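Local coordinates for protein aromatic-amino-acid:2-oxoglutarate transaminase (Candida albicans, PDB 6HND) that probably transfers amino groups between aromatic amino acids and 2-oxo acids such as 2-oxoglutarate, using pyridoxal 5'-phosphate as cofactor, at residues B[2-12]-B[354-362]; B[133-144]-B[156-164]. All coordinates share one frame; numbering follows the deposited sequence.

Contact 1 of 2, residues B[2-12]-B[354-362]; sequences SDPTHLISKRA and GHKEVIDAV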
loop_
_atom_site.group_PDB
_atom_site.type_symbol
_atom_site.label_atom_id
_atom_site.label_comp_id
_atom_site.label_asym_id
_atom_site.label_seq_id
_atom_site.Cartn_x
_atom_site.Cartn_y
_atom_site.Cartn_z
ATOM N N SER B 2 -12.896 25.716 -15.539
ATOM C CA SER B 2 -13.396 25.304 -14.191
ATOM C C SER B 2 -13.316 23.774 -13.999
ATOM O O SER B 2 -14.035 23.247 -13.112
ATOM C CB SER B 2 -14.798 25.816 -13.966
ATOM O OG SER B 2 -15.710 25.148 -14.825
ATOM N N ASP B 3 -12.469 23.072 -14.769
ATOM C CA ASP B 3 -11.969 21.714 -14.412
ATOM C C ASP B 3 -10.512 21.603 -14.850
ATOM O O ASP B 3 -10.070 22.371 -15.692
ATOM C CB ASP B 3 -12.883 20.597 -14.945
ATOM C CG ASP B 3 -12.593 20.092 -16.349
ATOM O OD1 ASP B 3 -11.572 20.521 -16.943
ATOM O OD2 ASP B 3 -13.406 19.267 -16.847
ATOM N N PRO B 4 -9.727 20.643 -14.293
ATOM C CA PRO B 4 -8.316 20.463 -14.634
ATOM C C PRO B 4 -7.970 19.287 -15.557
ATOM O O PRO B 4 -6.832 18.864 -15.552
ATOM C CB PRO B 4 -7.760 20.168 -13.239
ATOM C CG PRO B 4 -8.839 19.316 -12.577
ATOM C CD PRO B 4 -10.141 19.703 -13.234
ATOM N N THR B 5 -8.935 18.814 -16.344
ATOM C CA THR B 5 -8.766 17.760 -17.385
ATOM C C THR B 5 -7.454 17.993 -18.156
ATOM O O THR B 5 -6.702 17.010 -18.423
ATOM C CB THR B 5 -9.986 17.743 -18.320
ATOM O OG1 THR B 5 -11.121 17.383 -17.536
ATOM C CG2 THR B 5 -9.865 16.781 -19.484
ATOM N N HIS B 6 -7.166 19.233 -18.545
ATOM C CA HIS B 6 -5.986 19.524 -19.407
ATOM C C HIS B 6 -4.678 19.177 -18.667
ATOM O O HIS B 6 -3.635 18.997 -19.359
ATOM C CB HIS B 6 -6.034 20.979 -19.906
ATOM C CG HIS B 6 -5.830 22.001 -18.836
ATOM N ND1 HIS B 6 -6.790 22.266 -17.861
ATOM C CD2 HIS B 6 -4.790 22.827 -18.588
ATOM C CE1 HIS B 6 -6.345 23.207 -17.058
ATOM N NE2 HIS B 6 -5.120 23.584 -17.488
ATOM N N LEU B 7 -4.688 19.131 -17.324
ATOM C CA LEU B 7 -3.433 18.950 -16.530
ATOM C C LEU B 7 -3.210 17.460 -16.231
ATOM O O LEU B 7 -2.081 17.069 -15.898
ATOM C CB LEU B 7 -3.507 19.762 -15.231
ATOM C CG LEU B 7 -3.524 21.290 -15.348
ATOM C CD1 LEU B 7 -4.000 21.920 -14.043
ATOM C CD2 LEU B 7 -2.172 21.832 -15.716
ATOM N N ILE B 8 -4.234 16.634 -16.326
ATOM C CA ILE B 8 -4.075 15.169 -16.071
ATOM C C ILE B 8 -3.131 14.559 -17.120
ATOM O O ILE B 8 -3.264 14.859 -18.311
ATOM C CB ILE B 8 -5.445 14.491 -15.972
ATOM C CG1 ILE B 8 -6.194 15.055 -14.765
ATOM C CG2 ILE B 8 -5.306 12.980 -15.890
ATOM C CD1 ILE B 8 -7.618 14.554 -14.634
ATOM N N SER B 9 -2.106 13.838 -16.665
ATOM C CA SER B 9 -1.147 13.099 -17.520
ATOM C C SER B 9 -1.925 12.162 -18.457
ATOM O O SER B 9 -2.951 11.576 -18.027
ATOM C CB SER B 9 -0.140 12.330 -16.693
ATOM O OG SER B 9 -0.764 11.323 -15.909
ATOM N N LYS B 10 -1.445 12.053 -19.693
ATOM C CA LYS B 10 -1.902 11.082 -20.718
ATOM C C LYS B 10 -1.842 9.678 -20.121
ATOM O O LYS B 10 -2.813 8.962 -20.318
ATOM C CB LYS B 10 -1.019 11.164 -21.968
ATOM C CG LYS B 10 -0.790 12.578 -22.504
ATOM C CD LYS B 10 -0.748 12.693 -24.008
ATOM C CE LYS B 10 -2.066 12.314 -24.651
ATOM N NZ LYS B 10 -2.604 13.425 -25.474
ATOM N N ARG B 11 -0.764 9.366 -19.393
ATOM C CA ARG B 11 -0.560 8.044 -18.745
ATOM C C ARG B 11 -1.710 7.756 -17.773
ATOM O O ARG B 11 -2.348 6.727 -17.930
ATOM C CB ARG B 11 0.805 7.983 -18.049
ATOM C CG ARG B 11 1.161 6.617 -17.481
ATOM C CD ARG B 11 2.423 6.607 -16.640
ATOM N NE ARG B 11 2.406 7.696 -15.685
ATOM C CZ ARG B 11 3.225 8.736 -15.692
ATOM N NH1 ARG B 11 4.174 8.841 -16.601
ATOM N NH2 ARG B 11 3.090 9.673 -14.778
ATOM N N ALA B 12 -1.966 8.650 -16.821
ATOM C CA ALA B 12 -3.047 8.417 -15.835
ATOM C C ALA B 12 -4.437 8.491 -16.503
ATOM O O ALA B 12 -5.326 7.779 -16.053
ATOM C CB ALA B 12 -2.931 9.383 -14.677
ATOM N N GLY B 354 -8.571 16.685 -4.036
ATOM C CA GLY B 354 -8.412 17.211 -5.401
ATOM C C GLY B 354 -9.709 17.148 -6.177
ATOM O O GLY B 354 -10.744 16.696 -5.603
ATOM N N HIS B 355 -9.671 17.599 -7.436
ATOM C CA HIS B 355 -10.835 17.548 -8.355
ATOM C C HIS B 355 -11.293 16.091 -8.521
ATOM O O HIS B 355 -10.416 15.176 -8.648
ATOM C CB HIS B 355 -10.516 18.229 -9.702
ATOM C CG HIS B 355 -11.745 18.598 -10.474
ATOM N ND1 HIS B 355 -12.327 17.738 -11.384
ATOM C CD2 HIS B 355 -12.528 19.710 -10.432
ATOM C CE1 HIS B 355 -13.405 18.312 -11.875
ATOM N NE2 HIS B 355 -13.553 19.527 -11.305
ATOM N N LYS B 356 -12.610 15.888 -8.542
ATOM C CA LYS B 356 -13.282 14.616 -8.906
ATOM C C LYS B 356 -12.478 13.884 -9.986
ATOM O O LYS B 356 -12.303 12.659 -9.852
ATOM C CB LYS B 356 -14.705 14.887 -9.414
ATOM C CG LYS B 356 -15.834 14.305 -8.573
ATOM C CD LYS B 356 -16.930 15.312 -8.162
ATOM C CE LYS B 356 -17.465 16.195 -9.281
ATOM N NZ LYS B 356 -17.950 15.422 -10.454
ATOM N N GLU B 357 -12.104 14.583 -11.060
ATOM C CA GLU B 357 -11.546 13.941 -12.267
ATOM C C GLU B 357 -10.115 13.535 -11.937
ATOM O O GLU B 357 -9.689 12.477 -12.450
ATOM C CB GLU B 357 -11.687 14.838 -13.503
ATOM C CG GLU B 357 -13.143 14.964 -13.976
ATOM C CD GLU B 357 -13.433 15.143 -15.461
ATOM O OE1 GLU B 357 -12.643 14.662 -16.305
ATOM O OE2 GLU B 357 -14.479 15.750 -15.786
ATOM N N VAL B 358 -9.418 14.321 -11.105
ATOM C CA VAL B 358 -8.053 13.962 -10.627
ATOM C C VAL B 358 -8.171 12.725 -9.721
ATOM O O VAL B 358 -7.408 11.767 -9.953
ATOM C CB VAL B 358 -7.325 15.150 -9.965
ATOM C CG1 VAL B 358 -6.044 14.718 -9.274
ATOM C CG2 VAL B 358 -7.012 16.259 -10.971
ATOM N N ILE B 359 -9.115 12.694 -8.776
ATOM C CA ILE B 359 -9.328 11.515 -7.877
ATOM C C ILE B 359 -9.623 10.263 -8.712
ATOM O O ILE B 359 -9.137 9.175 -8.322
ATOM C CB ILE B 359 -10.438 11.748 -6.827
ATOM C CG1 ILE B 359 -10.147 12.949 -5.913
ATOM C CG2 ILE B 359 -10.682 10.487 -6.016
ATOM C CD1 ILE B 359 -8.703 13.051 -5.426
ATOM N N ASP B 360 -10.397 10.370 -9.794
ATOM C CA ASP B 360 -10.822 9.183 -10.582
ATOM C C ASP B 360 -9.591 8.545 -11.224
ATOM O O ASP B 360 -9.532 7.301 -11.309
ATOM C CB ASP B 360 -11.840 9.529 -11.678
ATOM C CG ASP B 360 -13.227 9.834 -11.152
ATOM O OD1 ASP B 360 -13.519 9.417 -9.994
ATOM O OD2 ASP B 360 -13.999 10.527 -11.890
ATOM N N ALA B 361 -8.692 9.375 -11.732
ATOM C CA ALA B 361 -7.440 8.946 -12.383
ATOM C C ALA B 361 -6.530 8.328 -11.316
ATOM O O ALA B 361 -5.970 7.263 -11.598
ATOM C CB ALA B 361 -6.797 10.095 -13.114
ATOM N N VAL B 362 -6.440 8.916 -10.122
ATOM C CA VAL B 362 -5.655 8.324 -8.993
ATOM C C VAL B 362 -6.225 6.931 -8.664
ATOM O O VAL B 362 -5.428 5.955 -8.430
ATOM C CB VAL B 362 -5.585 9.229 -7.749
ATOM C CG1 VAL B 362 -4.962 8.516 -6.564
ATOM C CG2 VAL B 362 -4.813 10.511 -8.012
HETATM O O HOH W 1 -4.819 6.234 -13.828
#
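The imidazole of H355 carries P4 over one face: CD of the proline lies 3.5 Å from the centroid of the H355 ring and 15° off its normal, a CH-pi contact, while CA of D3 lies over the same ring. At the ring's edge, in its plane, is CA of E357. H355 is the N-cap of helix 356-369, and its ND1 accepts from E357 N at 3.2 Å; with CG anti to the backbone N (chi1 -161°), the ring can both receive P4 and hold that N-H. Beside it, the carboxylates of D3 and E357 come together with planes 68° apart, D3 OD2 lying 3.8 Å from E357 OE2. The T5 hydroxyl sits near both, at best weakly bonded to either, and T5 N closes an Asx turn on D3 OD1. Farther along the helix, V358 CG2 meets P4 CG at 3.9 Å and I8 CG1 at 4.1 Å, and CD1 of I8 rests against the carbonyl group of E357. CB of A12 and CB of A361 meet at 4.2 Å, and one water donates to the carbonyl oxygens of both alanines. Helix 166-177 packs against A12, V358 and A361, and S9 OG is hydrogen-bonded to D175 O. Between the two segments, proline-on-imidazole and aliphatic packing dominate; the like charges add no attraction, and with E357 exposed any effect on ionisation is probably modest.

Contact 2 of 2, residues B[133-144]-B[156-164]; sequences VEGHAPLLQFAR and DDWNVFITT
Helix 137-151 and edge strand 158-163 belong to the PLP-binding domain of this aminotransferase, and the turn leading into the helix binds the strand directly. I162 N donates to E134 O at 2.9 Å, with the donor tilted 25° from the carbonyl plane. G135, in a backbone conformation suited to glycine, brings its CA against I162 CG1. On the other side of the strand, the F161 ring takes CA of E134 over one face, 3.8 Å from its centroid in a CH-pi contact. One water donates to V133 O and I162 O, a water-mediated link between the backbones. Between helix and strand, CD2 of L140 wedges between I162 CG1, at 3.6 Å, and CG2 of V160, while L139 meets the CD1 end of I162. At the far end R144 grips N159 side-on: NE and NH2 both donate to OD1, at 3.2 and 3.0 Å, and that oxygen lies in the guanidinium plane. The NH2 bond uses a lone pair in the amide plane, and the two flat groups are only 16° apart. NH1 is held by Q141 OE1 at 3.0 Å, which helps fix the guanidinium's rotation, and V160 CG2 lies over one of its faces. W158 turns its ring edge to R144 O. The axes of 137-144 and 158-163 approach to 8.2 Å, with 128° between their N-to-C directions; L139 and F142 also touch helix 375-388, F161 touches S366 of helix 356-369, and the strand pairs with antiparallel neighbour 350-355.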
loop_
_atom_site.group_PDB
_atom_site.type_symbol
_atom_site.label_atom_id
_atom_site.label_comp_id
_atom_site.label_asym_id
_atom_site.label_seq_id
_atom_site.Cartn_x
_atom_site.Cartn_y
_atom_site.Cartn_z
ATOM N N VAL B 133 -11.475 0.609 -3.224
ATOM C CA VAL B 133 -10.026 0.933 -3.198
ATOM C C VAL B 133 -9.815 2.357 -2.682
ATOM O O VAL B 133 -8.757 2.583 -2.088
ATOM C CB VAL B 133 -9.368 0.723 -4.574
ATOM C CG1 VAL B 133 -9.848 1.744 -5.592
ATOM C CG2 VAL B 133 -7.858 0.757 -4.466
ATOM N N GLU B 134 -10.774 3.261 -2.900
ATOM C CA GLU B 134 -10.704 4.689 -2.477
ATOM C C GLU B 134 -10.888 4.823 -0.958
ATOM O O GLU B 134 -10.558 5.887 -0.407
ATOM C CB GLU B 134 -11.732 5.534 -3.226
ATOM C CG GLU B 134 -13.183 5.168 -2.937
ATOM C CD GLU B 134 -13.887 4.287 -3.960
ATOM O OE1 GLU B 134 -13.224 3.622 -4.769
ATOM O OE2 GLU B 134 -15.121 4.246 -3.907
ATOM N N GLY B 135 -11.413 3.799 -0.295
ATOM C CA GLY B 135 -11.470 3.746 1.170
ATOM C C GLY B 135 -12.869 3.447 1.665
ATOM O O GLY B 135 -13.841 3.524 0.866
ATOM N N HIS B 136 -12.975 3.136 2.956
ATOM C CA HIS B 136 -14.272 2.944 3.654
ATOM C C HIS B 136 -15.004 4.279 3.734
ATOM O O HIS B 136 -14.351 5.275 3.937
ATOM C CB HIS B 136 -14.031 2.353 5.038
ATOM C CG HIS B 136 -13.740 0.907 4.963
ATOM N ND1 HIS B 136 -14.740 -0.017 5.021
ATOM C CD2 HIS B 136 -12.592 0.243 4.753
ATOM C CE1 HIS B 136 -14.203 -1.220 4.873
ATOM N NE2 HIS B 136 -12.897 -1.083 4.715
ATOM N N ALA B 137 -16.328 4.253 3.636
ATOM C CA ALA B 137 -17.203 5.429 3.467
ATOM C C ALA B 137 -17.100 6.332 4.695
ATOM O O ALA B 137 -17.001 7.547 4.565
ATOM C CB ALA B 137 -18.625 4.968 3.185
ATOM N N PRO B 138 -17.195 5.805 5.929
ATOM C CA PRO B 138 -17.139 6.667 7.106
ATOM C C PRO B 138 -15.790 7.407 7.250
ATOM O O PRO B 138 -15.749 8.450 7.871
ATOM C CB PRO B 138 -17.383 5.693 8.283
ATOM C CG PRO B 138 -18.026 4.487 7.665
ATOM C CD PRO B 138 -17.437 4.400 6.274
ATOM N N LEU B 139 -14.707 6.858 6.698
ATOM C CA LEU B 139 -13.374 7.489 6.842
ATOM C C LEU B 139 -13.259 8.561 5.771
ATOM O O LEU B 139 -12.664 9.618 6.081
ATOM C CB LEU B 139 -12.243 6.463 6.736
ATOM C CG LEU B 139 -10.855 7.051 6.963
ATOM C CD1 LEU B 139 -10.739 7.684 8.339
ATOM C CD2 LEU B 139 -9.762 6.014 6.748
ATOM N N LEU B 140 -13.752 8.265 4.561
ATOM C CA LEU B 140 -13.835 9.260 3.466
ATOM C C LEU B 140 -14.696 10.428 3.964
ATOM O O LEU B 140 -14.217 11.544 3.850
ATOM C CB LEU B 140 -14.411 8.638 2.199
ATOM C CG LEU B 140 -13.448 7.765 1.392
ATOM C CD1 LEU B 140 -14.203 7.028 0.277
ATOM C CD2 LEU B 140 -12.279 8.573 0.817
ATOM N N GLN B 141 -15.873 10.179 4.562
ATOM C CA GLN B 141 -16.757 11.282 5.025
ATOM C C GLN B 141 -16.016 12.102 6.092
ATOM O O GLN B 141 -16.029 13.356 5.975
ATOM C CB GLN B 141 -18.133 10.839 5.546
ATOM C CG GLN B 141 -19.150 11.993 5.632
ATOM C CD GLN B 141 -19.218 12.829 4.364
ATOM O OE1 GLN B 141 -19.305 12.309 3.263
ATOM N NE2 GLN B 141 -19.143 14.145 4.474
ATOM N N PHE B 142 -15.365 11.458 7.067
ATOM C CA PHE B 142 -14.617 12.191 8.118
ATOM C C PHE B 142 -13.584 13.112 7.470
ATOM O O PHE B 142 -13.504 14.269 7.885
ATOM C CB PHE B 142 -13.909 11.270 9.099
ATOM C CG PHE B 142 -12.813 11.971 9.846
ATOM C CD1 PHE B 142 -13.105 12.736 10.956
ATOM C CD2 PHE B 142 -11.506 11.903 9.406
ATOM C CE1 PHE B 142 -12.097 13.398 11.626
ATOM C CE2 PHE B 142 -10.504 12.576 10.077
ATOM C CZ PHE B 142 -10.803 13.323 11.175
ATOM N N ALA B 143 -12.828 12.621 6.488
ATOM C CA ALA B 143 -11.809 13.433 5.769
ATOM C C ALA B 143 -12.495 14.612 5.043
ATOM O O ALA B 143 -11.936 15.709 5.125
ATOM C CB ALA B 143 -10.959 12.595 4.826
ATOM N N ARG B 144 -13.641 14.422 4.369
ATOM C CA ARG B 144 -14.389 15.562 3.757
ATOM C C ARG B 144 -14.691 16.603 4.849
ATOM O O ARG B 144 -14.350 17.771 4.667
ATOM C CB ARG B 144 -15.700 15.144 3.084
ATOM C CG ARG B 144 -15.506 14.292 1.837
ATOM C CD ARG B 144 -16.784 13.911 1.083
ATOM N NE ARG B 144 -16.458 12.865 0.113
ATOM C CZ ARG B 144 -16.756 11.564 0.212
ATOM N NH1 ARG B 144 -17.451 11.085 1.231
ATOM N NH2 ARG B 144 -16.369 10.738 -0.745
ATOM N N ASP B 156 -16.674 23.309 -5.884
ATOM C CA ASP B 156 -17.650 22.306 -5.368
ATOM C C ASP B 156 -17.304 20.873 -5.815
ATOM O O ASP B 156 -17.713 19.931 -5.098
ATOM C CB ASP B 156 -19.071 22.711 -5.775
ATOM C CG ASP B 156 -19.582 23.971 -5.074
ATOM O OD1 ASP B 156 -19.043 24.308 -3.973
ATOM O OD2 ASP B 156 -20.519 24.615 -5.630
ATOM N N ASP B 157 -16.545 20.714 -6.901
ATOM C CA ASP B 157 -16.323 19.432 -7.625
ATOM C C ASP B 157 -15.023 18.754 -7.170
ATOM O O ASP B 157 -14.269 18.245 -8.028
ATOM C CB ASP B 157 -16.341 19.666 -9.139
ATOM C CG ASP B 157 -17.754 19.787 -9.675
ATOM O OD1 ASP B 157 -18.666 19.131 -9.104
ATOM O OD2 ASP B 157 -17.936 20.537 -10.638
ATOM N N TRP B 158 -14.783 18.732 -5.862
ATOM C CA TRP B 158 -13.593 18.106 -5.239
ATOM C C TRP B 158 -14.025 16.809 -4.568
ATOM O O TRP B 158 -15.253 16.630 -4.312
ATOM C CB TRP B 158 -12.921 19.044 -4.233
ATOM C CG TRP B 158 -13.760 19.454 -3.060
ATOM C CD1 TRP B 158 -14.568 20.549 -3.007
ATOM C CD2 TRP B 158 -13.768 18.898 -1.733
ATOM N NE1 TRP B 158 -15.100 20.699 -1.759
ATOM C CE2 TRP B 158 -14.632 19.706 -0.951
ATOM C CE3 TRP B 158 -13.138 17.802 -1.121
ATOM C CZ2 TRP B 158 -14.923 19.433 0.383
ATOM C CZ3 TRP B 158 -13.444 17.511 0.194
ATOM C CH2 TRP B 158 -14.320 18.321 0.935
ATOM N N ASN B 159 -13.046 15.968 -4.259
ATOM C CA ASN B 159 -13.286 14.721 -3.502
ATOM C C ASN B 159 -12.015 14.318 -2.744
ATOM O O ASN B 159 -10.949 14.917 -2.968
ATOM C CB ASN B 159 -13.817 13.651 -4.462
ATOM C CG ASN B 159 -14.489 12.485 -3.779
ATOM O OD1 ASN B 159 -14.815 12.537 -2.578
ATOM N ND2 ASN B 159 -14.632 11.410 -4.546
ATOM N N VAL B 160 -12.148 13.357 -1.833
ATOM C CA VAL B 160 -11.011 12.804 -1.068
ATOM C C VAL B 160 -10.803 11.355 -1.527
ATOM O O VAL B 160 -11.714 10.782 -2.123
ATOM C CB VAL B 160 -11.233 12.969 0.452
ATOM C CG1 VAL B 160 -11.198 14.427 0.845
ATOM C CG2 VAL B 160 -12.525 12.368 0.950
ATOM N N PHE B 161 -9.636 10.802 -1.211
ATOM C CA PHE B 161 -9.196 9.424 -1.531
ATOM C C PHE B 161 -8.231 8.952 -0.435
ATOM O O PHE B 161 -7.200 9.609 -0.221
ATOM C CB PHE B 161 -8.510 9.425 -2.891
ATOM C CG PHE B 161 -8.273 8.066 -3.465
ATOM C CD1 PHE B 161 -7.146 7.343 -3.122
ATOM C CD2 PHE B 161 -9.159 7.527 -4.382
ATOM C CE1 PHE B 161 -6.919 6.095 -3.676
ATOM C CE2 PHE B 161 -8.921 6.289 -4.950
ATOM C CZ PHE B 161 -7.799 5.577 -4.593
ATOM N N ILE B 162 -8.555 7.852 0.234
ATOM C CA ILE B 162 -7.704 7.299 1.319
ATOM C C ILE B 162 -6.415 6.764 0.678
ATOM O O ILE B 162 -6.509 5.988 -0.300
ATOM C CB ILE B 162 -8.454 6.224 2.119
ATOM C CG1 ILE B 162 -9.752 6.757 2.721
ATOM C CG2 ILE B 162 -7.535 5.620 3.173
ATOM C CD1 ILE B 162 -9.606 8.102 3.429
ATOM N N THR B 163 -5.265 7.171 1.231
ATOM C CA THR B 163 -3.910 6.727 0.822
ATOM C C THR B 163 -3.237 5.955 1.949
ATOM O O THR B 163 -3.819 5.838 3.045
ATOM C CB THR B 163 -3.037 7.923 0.457
ATOM O OG1 THR B 163 -2.830 8.631 1.684
ATOM C CG2 THR B 163 -3.680 8.809 -0.593
ATOM N N THR B 164 -2.020 5.490 1.700
ATOM C CA THR B 164 -1.210 4.797 2.728
ATOM C C THR B 164 -0.191 5.771 3.338
ATOM O O THR B 164 0.764 5.296 3.931
ATOM C CB THR B 164 -0.638 3.499 2.152
ATOM O OG1 THR B 164 0.146 3.715 0.970
ATOM C CG2 THR B 164 -1.760 2.535 1.827
HETATM O O HOH W 2 -6.426 3.591 -1.277
#

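Overall arrangement
Contacts 1 and 2 have centres about 16 Å apart and lie on the same side of the chain's centre. They are joined through the seven-stranded mixed sheet, where edge strand 158-163 of contact 2 pairs antiparallel with strand 350-355, which runs into helix 356-369 of contact 1. G354 O is probably hydrogen-bonded to N159 N, and K356 N to D157 O, making a direct seam between the two. Along the chain, 2-12 comes first, then 133-144 and 156-164, and finally 354-362, so contact 1 brackets contact 2. Helix 137-151 thus packs on the edge strand, and the N-terminal segment on the helix that follows its neighbour 350-355, both in the PLP-binding domain.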